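Local coordinates for periplasmic binding protein (Xylanimonas cellulosilytica, PDB 4MX8) that probably binds a ferric siderophore or a related iron complex outside the cytoplasm and delivers it to an ABC importer, at residues 59-63 with 148-152; 48-54 with 66-71; 247-251 with 263-268; 250-256 with 289-294. One frame throughout, in Å; residues are numbered along the deposited sequence.

Contact 1 of 4, residues 59-63 with 148-152; sequences TIGAL and LGKVL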
# COMPACT_ATOMS: atom_id res chain seq x y z
N THR A 59 6.30 -5.04 7.64
CA THR A 59 7.53 -5.77 7.39
C THR A 59 8.37 -5.96 8.66
O THR A 59 8.89 -7.06 8.90
CB THR A 59 8.37 -5.15 6.25
OG1 THR A 59 7.63 -5.24 5.03
CG2 THR A 59 9.67 -5.91 6.08
N ILE A 60 8.47 -4.91 9.47
CA ILE A 60 9.21 -5.04 10.73
C ILE A 60 8.67 -6.20 11.58
O ILE A 60 9.43 -7.00 12.11
CB ILE A 60 9.29 -3.74 11.53
CG1 ILE A 60 10.17 -2.74 10.77
CG2 ILE A 60 9.92 -3.97 12.85
CD1 ILE A 60 10.06 -1.33 11.29
N GLY A 61 7.35 -6.32 11.66
CA GLY A 61 6.75 -7.43 12.38
C GLY A 61 7.10 -8.77 11.76
O GLY A 61 7.47 -9.72 12.47
N ALA A 62 7.01 -8.84 10.43
CA ALA A 62 7.21 -10.08 9.70
C ALA A 62 8.64 -10.60 9.78
O ALA A 62 8.90 -11.78 9.53
CB ALA A 62 6.80 -9.90 8.26
N LEU A 63 9.58 -9.73 10.13
CA LEU A 63 10.98 -10.12 10.25
C LEU A 63 11.31 -10.34 11.72
O LEU A 63 12.45 -10.64 12.09
CB LEU A 63 11.89 -9.06 9.63
CG LEU A 63 11.73 -8.73 8.14
CD1 LEU A 63 12.67 -7.61 7.78
CD2 LEU A 63 12.00 -9.94 7.26
N LEU A 148 15.38 -3.34 5.97
CA LEU A 148 14.88 -3.65 7.29
C LEU A 148 15.52 -4.95 7.82
O LEU A 148 15.90 -5.04 8.99
CB LEU A 148 13.37 -3.71 7.28
CG LEU A 148 12.71 -2.34 7.09
CD1 LEU A 148 11.23 -2.53 6.89
CD2 LEU A 148 12.95 -1.39 8.27
N GLY A 149 15.68 -5.94 6.96
CA GLY A 149 16.44 -7.12 7.31
C GLY A 149 17.81 -6.83 7.93
O GLY A 149 18.18 -7.39 8.96
N LYS A 150 18.57 -5.94 7.30
CA LYS A 150 19.86 -5.52 7.83
C LYS A 150 19.72 -4.79 9.18
O LYS A 150 20.48 -5.05 10.11
CB LYS A 150 20.55 -4.64 6.81
CG LYS A 150 21.88 -4.10 7.20
CD LYS A 150 22.71 -3.91 5.95
CE LYS A 150 23.02 -2.46 5.71
NZ LYS A 150 24.07 -2.32 4.66
N VAL A 151 18.75 -3.88 9.27
CA VAL A 151 18.50 -3.16 10.52
C VAL A 151 18.18 -4.11 11.67
O VAL A 151 18.71 -3.96 12.77
CB VAL A 151 17.36 -2.14 10.37
CG1 VAL A 151 17.01 -1.52 11.71
CG2 VAL A 151 17.75 -1.06 9.39
N LEU A 152 17.32 -5.09 11.41
CA LEU A 152 16.84 -5.96 12.48
C LEU A 152 17.73 -7.17 12.72
O LEU A 152 17.45 -7.98 13.60
CB LEU A 152 15.42 -6.43 12.17
CG LEU A 152 14.40 -5.30 12.09
CD1 LEU A 152 13.05 -5.81 11.65
CD2 LEU A 152 14.27 -4.61 13.42

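Contact 2 of 4, residues 48-54 with 66-71; sequences RIVVFDM and EIAGAP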
# COMPACT_ATOMS: atom_id res chain seq x y z
N ARG A 48 13.92 0.55 20.39
CA ARG A 48 12.66 1.30 20.50
C ARG A 48 12.30 1.93 19.17
O ARG A 48 12.67 3.08 18.91
CB ARG A 48 12.78 2.44 21.52
CG ARG A 48 12.00 2.22 22.80
CD ARG A 48 11.43 3.53 23.33
NE ARG A 48 11.01 3.38 24.72
CZ ARG A 48 9.77 3.11 25.12
NH1 ARG A 48 8.79 2.98 24.24
NH2 ARG A 48 9.52 2.98 26.42
N ILE A 49 11.59 1.19 18.32
CA ILE A 49 11.25 1.69 16.99
C ILE A 49 9.87 2.34 16.99
O ILE A 49 8.91 1.77 17.50
CB ILE A 49 11.25 0.55 15.95
CG1 ILE A 49 12.46 -0.36 16.13
CG2 ILE A 49 11.20 1.12 14.55
CD1 ILE A 49 12.45 -1.54 15.21
N VAL A 50 9.78 3.53 16.41
CA VAL A 50 8.50 4.19 16.22
C VAL A 50 8.20 4.22 14.73
O VAL A 50 9.04 4.66 13.94
CB VAL A 50 8.52 5.60 16.79
CG1 VAL A 50 7.22 6.30 16.52
CG2 VAL A 50 8.76 5.54 18.28
N VAL A 51 7.03 3.73 14.33
CA VAL A 51 6.70 3.59 12.91
C VAL A 51 5.38 4.29 12.57
O VAL A 51 4.36 4.01 13.19
CB VAL A 51 6.59 2.09 12.53
CG1 VAL A 51 6.09 1.93 11.09
CG2 VAL A 51 7.92 1.40 12.70
N PHE A 52 5.40 5.17 11.58
CA PHE A 52 4.18 5.82 11.11
C PHE A 52 3.59 5.21 9.82
O PHE A 52 2.42 5.42 9.52
CB PHE A 52 4.41 7.32 10.86
CG PHE A 52 4.55 8.15 12.12
CD1 PHE A 52 3.46 8.79 12.67
CD2 PHE A 52 5.79 8.30 12.73
CE1 PHE A 52 3.60 9.57 13.83
CE2 PHE A 52 5.93 9.07 13.89
CZ PHE A 52 4.84 9.71 14.43
N ASP A 53 4.41 4.50 9.06
CA ASP A 53 4.01 3.91 7.77
C ASP A 53 3.64 2.43 8.00
O ASP A 53 4.51 1.61 8.33
CB ASP A 53 5.15 4.05 6.75
CG ASP A 53 4.87 3.34 5.42
OD1 ASP A 53 3.77 3.53 4.84
OD2 ASP A 53 5.77 2.60 4.93
N MSE A 54 2.36 2.10 7.84
CA MSE A 54 1.88 0.76 8.15
C MSE A 54 2.62 -0.34 7.38
O MSE A 54 2.72 -1.48 7.84
CB MSE A 54 0.36 0.65 7.95
CG MSE A 54 -0.50 1.55 8.86
SE MSE A 54 -0.09 1.41 10.76
CE MSE A 54 1.38 2.65 10.92
N GLU A 66 9.39 -5.57 16.74
CA GLU A 66 8.31 -5.14 17.60
C GLU A 66 8.27 -3.64 17.50
O GLU A 66 9.30 -2.98 17.43
CB GLU A 66 8.58 -5.54 19.04
CG GLU A 66 7.40 -5.44 19.97
CD GLU A 66 7.77 -5.78 21.40
OE1 GLU A 66 8.90 -5.43 21.80
OE2 GLU A 66 6.96 -6.41 22.11
N ILE A 67 7.06 -3.09 17.48
CA ILE A 67 6.91 -1.66 17.35
C ILE A 67 6.65 -1.05 18.72
O ILE A 67 5.82 -1.55 19.47
CB ILE A 67 5.78 -1.33 16.40
CG1 ILE A 67 5.84 -2.24 15.16
CG2 ILE A 67 5.79 0.15 16.08
CD1 ILE A 67 7.14 -2.24 14.44
N ALA A 68 7.37 0.02 19.04
CA ALA A 68 7.31 0.60 20.36
C ALA A 68 6.30 1.73 20.38
O ALA A 68 5.69 2.02 21.40
CB ALA A 68 8.67 1.11 20.75
N GLY A 69 6.14 2.38 19.23
CA GLY A 69 5.24 3.51 19.11
C GLY A 69 4.71 3.59 17.70
O GLY A 69 5.42 3.28 16.73
N ALA A 70 3.45 4.03 17.57
CA ALA A 70 2.74 4.00 16.31
C ALA A 70 1.46 4.81 16.44
O ALA A 70 0.94 4.99 17.55
CB ALA A 70 2.40 2.56 15.93
N PRO A 71 0.93 5.29 15.31
CA PRO A 71 -0.41 5.87 15.33
C PRO A 71 -1.43 4.77 15.62
O PRO A 71 -1.97 4.20 14.67
CB PRO A 71 -0.58 6.40 13.91
CG PRO A 71 0.40 5.60 13.09
CD PRO A 71 1.56 5.36 13.98
O HOH W 1 10.96 -1.27 19.11

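Contact 3 of 4, residues 247-251 with 263-268; sequences LWVVD and AAKVVL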
# COMPACT_ATOMS: atom_id res chain seq x y z
N LEU A 247 -14.05 -7.36 -13.13
CA LEU A 247 -14.08 -6.05 -12.46
C LEU A 247 -13.50 -6.21 -11.07
O LEU A 247 -14.01 -7.00 -10.27
CB LEU A 247 -15.52 -5.53 -12.37
CG LEU A 247 -15.79 -4.14 -11.79
CD1 LEU A 247 -15.35 -3.05 -12.75
CD2 LEU A 247 -17.26 -3.98 -11.47
N TRP A 248 -12.41 -5.48 -10.80
CA TRP A 248 -11.71 -5.54 -9.52
C TRP A 248 -11.98 -4.30 -8.69
O TRP A 248 -11.58 -3.21 -9.07
CB TRP A 248 -10.20 -5.62 -9.75
CG TRP A 248 -9.74 -6.82 -10.52
CD1 TRP A 248 -9.64 -6.93 -11.88
CD2 TRP A 248 -9.28 -8.07 -9.99
NE1 TRP A 248 -9.16 -8.17 -12.22
CE2 TRP A 248 -8.93 -8.89 -11.08
CE3 TRP A 248 -9.13 -8.57 -8.70
CZ2 TRP A 248 -8.43 -10.17 -10.92
CZ3 TRP A 248 -8.64 -9.84 -8.54
CH2 TRP A 248 -8.30 -10.63 -9.64
N VAL A 249 -12.62 -4.47 -7.54
CA VAL A 249 -13.16 -3.35 -6.78
C VAL A 249 -12.46 -3.09 -5.45
O VAL A 249 -12.32 -4.01 -4.64
CB VAL A 249 -14.64 -3.58 -6.48
CG1 VAL A 249 -15.24 -2.36 -5.83
CG2 VAL A 249 -15.38 -3.94 -7.75
N VAL A 250 -12.05 -1.85 -5.25
CA VAL A 250 -11.50 -1.38 -3.97
C VAL A 250 -12.48 -0.38 -3.34
O VAL A 250 -12.71 0.69 -3.88
CB VAL A 250 -10.16 -0.64 -4.19
CG1 VAL A 250 -9.65 -0.07 -2.92
CG2 VAL A 250 -9.15 -1.57 -4.78
N ASP A 251 -13.06 -0.74 -2.20
CA ASP A 251 -14.02 0.15 -1.54
C ASP A 251 -13.26 1.17 -0.68
O ASP A 251 -12.93 0.89 0.47
CB ASP A 251 -14.96 -0.69 -0.67
CG ASP A 251 -16.08 0.11 -0.06
OD1 ASP A 251 -16.06 1.36 -0.14
OD2 ASP A 251 -16.99 -0.53 0.52
N ALA A 263 -21.81 0.39 1.11
CA ALA A 263 -20.79 -0.56 0.67
C ALA A 263 -20.65 -0.64 -0.85
O ALA A 263 -21.65 -0.52 -1.57
CB ALA A 263 -21.10 -1.94 1.22
N ALA A 264 -19.43 -0.83 -1.31
CA ALA A 264 -19.15 -0.95 -2.74
C ALA A 264 -20.13 -1.90 -3.43
O ALA A 264 -20.68 -1.57 -4.48
CB ALA A 264 -17.73 -1.41 -2.98
N LYS A 265 -20.33 -3.06 -2.81
CA LYS A 265 -21.30 -4.04 -3.29
C LYS A 265 -22.67 -3.43 -3.62
O LYS A 265 -23.17 -3.62 -4.73
CB LYS A 265 -21.46 -5.19 -2.30
CG LYS A 265 -21.73 -6.52 -2.98
CD LYS A 265 -21.55 -7.70 -2.05
CE LYS A 265 -21.83 -9.01 -2.79
NZ LYS A 265 -21.88 -10.19 -1.88
N VAL A 266 -23.27 -2.71 -2.68
CA VAL A 266 -24.59 -2.15 -2.95
C VAL A 266 -24.56 -0.99 -3.95
O VAL A 266 -25.50 -0.81 -4.71
CB VAL A 266 -25.41 -1.78 -1.66
CG1 VAL A 266 -24.76 -2.35 -0.41
CG2 VAL A 266 -25.62 -0.28 -1.54
N VAL A 267 -23.48 -0.22 -3.94
CA VAL A 267 -23.31 0.85 -4.93
C VAL A 267 -23.32 0.29 -6.35
O VAL A 267 -23.87 0.90 -7.26
CB VAL A 267 -22.00 1.60 -4.70
CG1 VAL A 267 -21.67 2.50 -5.88
CG2 VAL A 267 -22.07 2.41 -3.42
N LEU A 268 -22.71 -0.88 -6.52
CA LEU A 268 -22.63 -1.54 -7.82
C LEU A 268 -23.86 -2.42 -8.10
O LEU A 268 -23.92 -3.11 -9.11
CB LEU A 268 -21.35 -2.37 -7.92
CG LEU A 268 -20.05 -1.58 -7.90
CD1 LEU A 268 -18.85 -2.51 -7.86
CD2 LEU A 268 -19.98 -0.65 -9.10

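Contact 4 of 4, residues 250-256 with 289-294; sequences VDRDAAT and PTAWYI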
# COMPACT_ATOMS: atom_id res chain seq x y z
N VAL A 250 -12.05 -1.85 -5.25
CA VAL A 250 -11.50 -1.38 -3.97
C VAL A 250 -12.48 -0.38 -3.34
O VAL A 250 -12.71 0.69 -3.88
CB VAL A 250 -10.16 -0.64 -4.19
CG1 VAL A 250 -9.65 -0.07 -2.92
CG2 VAL A 250 -9.15 -1.57 -4.78
N ASP A 251 -13.06 -0.74 -2.20
CA ASP A 251 -14.02 0.15 -1.54
C ASP A 251 -13.26 1.17 -0.68
O ASP A 251 -12.93 0.89 0.47
CB ASP A 251 -14.96 -0.69 -0.67
CG ASP A 251 -16.08 0.11 -0.06
OD1 ASP A 251 -16.06 1.36 -0.14
OD2 ASP A 251 -16.99 -0.53 0.52
N ARG A 252 -12.98 2.34 -1.22
CA ARG A 252 -12.12 3.28 -0.51
C ARG A 252 -12.78 3.83 0.75
O ARG A 252 -12.10 4.11 1.73
CB ARG A 252 -11.71 4.43 -1.43
CG ARG A 252 -10.80 5.47 -0.81
CD ARG A 252 -10.72 6.68 -1.70
NE ARG A 252 -10.82 7.90 -0.90
CZ ARG A 252 -11.08 9.10 -1.40
NH1 ARG A 252 -11.26 9.26 -2.70
NH2 ARG A 252 -11.15 10.15 -0.59
N ASP A 253 -14.10 3.99 0.71
CA ASP A 253 -14.82 4.49 1.88
C ASP A 253 -14.79 3.51 3.04
O ASP A 253 -14.89 3.91 4.20
CB ASP A 253 -16.27 4.85 1.52
CG ASP A 253 -16.38 6.21 0.86
OD1 ASP A 253 -15.40 6.99 0.92
OD2 ASP A 253 -17.45 6.51 0.29
N ALA A 254 -14.66 2.23 2.72
CA ALA A 254 -14.57 1.21 3.75
C ALA A 254 -13.29 1.39 4.56
O ALA A 254 -13.28 1.18 5.77
CB ALA A 254 -14.61 -0.15 3.13
N ALA A 255 -12.23 1.81 3.87
CA ALA A 255 -10.89 1.82 4.43
C ALA A 255 -10.59 3.07 5.23
O ALA A 255 -9.75 3.05 6.12
CB ALA A 255 -9.88 1.70 3.31
N THR A 256 -11.29 4.15 4.92
CA THR A 256 -10.98 5.44 5.49
C THR A 256 -11.93 5.83 6.61
O THR A 256 -11.73 6.85 7.28
CB THR A 256 -11.06 6.51 4.43
OG1 THR A 256 -12.35 6.45 3.79
CG2 THR A 256 -9.96 6.30 3.40
N PRO A 289 -9.68 -3.38 1.21
CA PRO A 289 -9.54 -1.92 1.23
C PRO A 289 -8.35 -1.49 2.06
O PRO A 289 -7.49 -0.80 1.52
CB PRO A 289 -10.84 -1.47 1.89
CG PRO A 289 -11.81 -2.53 1.53
CD PRO A 289 -11.02 -3.79 1.64
N THR A 290 -8.29 -1.90 3.33
CA THR A 290 -7.13 -1.58 4.17
C THR A 290 -5.81 -2.01 3.54
O THR A 290 -4.87 -1.23 3.49
CB THR A 290 -7.22 -2.22 5.56
OG1 THR A 290 -8.45 -1.86 6.19
CG2 THR A 290 -6.10 -1.74 6.41
N ALA A 291 -5.73 -3.25 3.06
CA ALA A 291 -4.48 -3.68 2.42
C ALA A 291 -4.19 -2.89 1.13
O ALA A 291 -3.13 -2.28 1.01
CB ALA A 291 -4.47 -5.16 2.16
N TRP A 292 -5.12 -2.87 0.19
CA TRP A 292 -4.85 -2.21 -1.08
C TRP A 292 -4.82 -0.69 -1.04
O TRP A 292 -4.21 -0.07 -1.91
CB TRP A 292 -5.83 -2.68 -2.15
CG TRP A 292 -5.71 -4.11 -2.51
CD1 TRP A 292 -6.19 -5.18 -1.81
CD2 TRP A 292 -5.09 -4.65 -3.69
NE1 TRP A 292 -5.90 -6.34 -2.47
CE2 TRP A 292 -5.23 -6.05 -3.63
CE3 TRP A 292 -4.44 -4.08 -4.79
CZ2 TRP A 292 -4.75 -6.90 -4.63
CZ3 TRP A 292 -3.96 -4.91 -5.78
CH2 TRP A 292 -4.12 -6.32 -5.70
N TYR A 293 -5.45 -0.06 -0.06
CA TYR A 293 -5.49 1.40 -0.08
C TYR A 293 -4.77 2.09 1.07
O TYR A 293 -4.14 3.12 0.87
CB TYR A 293 -6.93 1.88 -0.18
CG TYR A 293 -7.06 3.39 -0.15
CD1 TYR A 293 -6.97 4.13 -1.30
CD2 TYR A 293 -7.29 4.06 1.04
CE1 TYR A 293 -7.09 5.48 -1.27
CE2 TYR A 293 -7.40 5.42 1.07
CZ TYR A 293 -7.31 6.13 -0.09
OH TYR A 293 -7.44 7.50 -0.08
N ILE A 294 -4.87 1.56 2.29
CA ILE A 294 -4.23 2.23 3.44
C ILE A 294 -2.77 1.85 3.60
O ILE A 294 -1.90 2.70 3.62
CB ILE A 294 -4.97 1.95 4.77
CG1 ILE A 294 -6.35 2.60 4.74
CG2 ILE A 294 -4.16 2.45 5.94
CD1 ILE A 294 -6.30 4.09 4.71

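Contact 1 of 4, residues 59-63 with 148-152
Leu-148 and Leu-152, one turn apart on helix 137-152, reach across to the last turn of helix 54-62 and touch it almost entirely through methyl and methylene groups. Leu-148 uses both branches. Its CD1 lies against Thr-59 CG2 at 3.8 Å, and its CD2 meets Ile-60 CG1 at 4.0 Å. Ile-60 in turn is split between the two leucines: chi1 of -68° sets CG1 beside the backbone N, facing Leu-148, and leaves CG2 anti to that nitrogen, 3.8 Å from Leu-152 CD1. The Ile-60 side chain runs at about a right angle to both leucines. Leu-152 CD1 also reaches Leu-63 CB, 4.0 Å away.

A further contact is of side chain on backbone. Leu-63, just past the end of its helix, lays CD1 over the start of the Gly-149 peptide, 3.5 Å from Gly-149 N, while the same methyl touches Leu-148 CB at 4.0 Å. With no side chain on Gly-149, the methyl packs against the helix backbone.

The one hydroxyl, Thr-59 OG1, is turned elsewhere: Thr-59 gives its methyl to Leu-148 and OG1 to a weak hydrogen bond with Val-299 N, at the start of helix 299-309. The pair packs on strand 49-51, where Ile-60 rests on Val-51 and Leu-152 on Ile-49, within the N-terminal half of the two-lobed binding-protein fold. With almost only aliphatic side chains meeting, apart from methyls that also reach backbone atoms, and nearly all of them buried, the two helices are joined by hydrophobic packing and shape, without directional bonds between them.

Contact 2 of 4, residues 48-54 with 66-71
The beta-alpha-beta crossover of strand 49-51, helix 54-62 and strand 67-70 is closed by a single parallel bridge between Val-50 and Gly-69. Val-51 N donates to Gly-69 O at 2.9 Å. On the other side of the bridge, Ile-49 O receives two successive N-H groups: Ala-68 N at 2.8 Å, a good bond, and Gly-69 N at 3.3 Å, a weak one. The double grip is consistent with the corner the chain turns at Ala-68, where neighbouring amides come to one carbonyl. A water extends the pairing past the corner, accepting from Ile-49 N, 2.7 Å from the water oxygen, and donating to Glu-66 O. At the far end Pro-71 has no N-H to offer Val-51 O, and the ladder goes no further.

Side chains pack on both sides of this backbone join. Val-51 CG2 meets Ile-67 CD1 at 4.1 Å, the two chains crossing at about a right angle. Pro-71 is held from two directions: Phe-52 CD1 is 4.1 Å from Pro-71 CD, and the CE methyl of selenomethionine Met-54 lies against Pro-71 CG of the proline ring at 3.8 Å. Bends at chi2 (-51°) and chi3 (85°) fold the Met-54 chain round to that ring.

Val-51 and Ile-67 both rest on Leu-57 of the connecting helix. On its other edge strand 49-51 hydrogen-bonds in parallel to strand 108-111, through Val-50 with Leu-108 and Val-110, while Phe-52 reaches on to Ala-90, Ala-96 and Ser-115.

Contact 3 of 4, residues 247-251 with 263-268
Asp-251 OD2 accepts the N-H of Ala-264 at 3.1 Å, a fairly straight bond (164° at the hydrogen) that meets the carboxylate from above its plane. Asp-251 ends strand 246-251 of the mixed sheet in the C-terminal half, and Ala-264 opens helix 264-267 in the beta-alpha-beta connection to the neighbouring parallel strand 284-287. The same carboxylate works twice: OD1 makes a weak N-cap bond to Ala-254 N of helix 252-256, so one aspartate joins the starts of two successive helices. Two helix N-termini converging on it would be expected to stabilise its negative charge. CG lies anti to the backbone N (chi1 -174°), which sends the group out from the strand end to the helix.

Apolar packing continues along the same face of the strand. Ala-264 CB touches Asp-251 CB at 3.7 Å and Val-249 CG1 at 3.9 Å. Ile-186 and Val-188 of strand 183-189 and Tyr-286 of strand 284-287 also touch Val-249, placing it between the two flanking strands. Just past the end of the helix, Leu-268 comes in tip to tip with Val-249, its CD1 3.8 Å from Val-249 CG2 and 4.2 Å from Leu-247 CD2.

Contact 4 of 4, residues 250-256 with 289-294
Arg-252 and Tyr-293 both set CG anti to the backbone N (chi1 -179° and 177°), and these torsions swing the arginine chain over one face of the tyrosine ring. Arg-252 CG sits 3.8 Å from the centroid of the Tyr-293 ring in a CH-pi contact, displaced a little toward the rim. A bend at chi3 then carries the guanidinium past the phenol, its plane nearly parallel to the ring; Arg-252 NE comes to 3.5 Å from Tyr-293 OH without forming a hydrogen bond. Thr-256 CG2 approaches the same ring obliquely, 3.6 Å from Tyr-293 CE2. The Thr-256 hydroxyl OG1 donates back to Arg-252 O at 3.1 Å, and Ala-255 N reaches that oxygen from the opposite face of the carbonyl plane.

Between these short helices, 252-256 and 289-294, which cross at -92°, one residue packs as a knob into a hole: Ala-255 sits among Pro-289, Thr-290, Tyr-293 and Ile-294, with its CB 3.6 Å from Pro-289 CB and 3.9 Å from Ile-294 CG1. Pro-289 CB also lies 3.5 Å from Asp-251 O, where strand passes into helix. On the strand before the helix, Val-250 CG1 faces Tyr-293 CB at 4.3 Å. Helix 289-294 includes a wider pi-type turn at 290-294; Tyr-293 O accepts a hydrogen bond from NH1 of Arg-114, which follows strand 108-111 of the N-terminal half, and Ile-294 O one from its NH2.

In the fold
From the N terminus, contact 2 closes first: only 11 residues, mostly helix 54-62, separate its segments. Contact 1 starts inside that loop, at the end of the same helix, and closes 84 residues later on helix 137-152, so the two cross; they also touch, through Ile-60. Together they tie the sheet and helices of the N-terminal half. The chain then passes through helix 155-179 to the second half. Contacts 3 and 4 start from strand 246-251, and contact 3 closes within the longer loop of contact 4; they tie the strand to helix 264-267 and helix 252-256 to helix 289-295. Contact 4 comes within about 5 Å of contact 2, nearest atoms, without touching it.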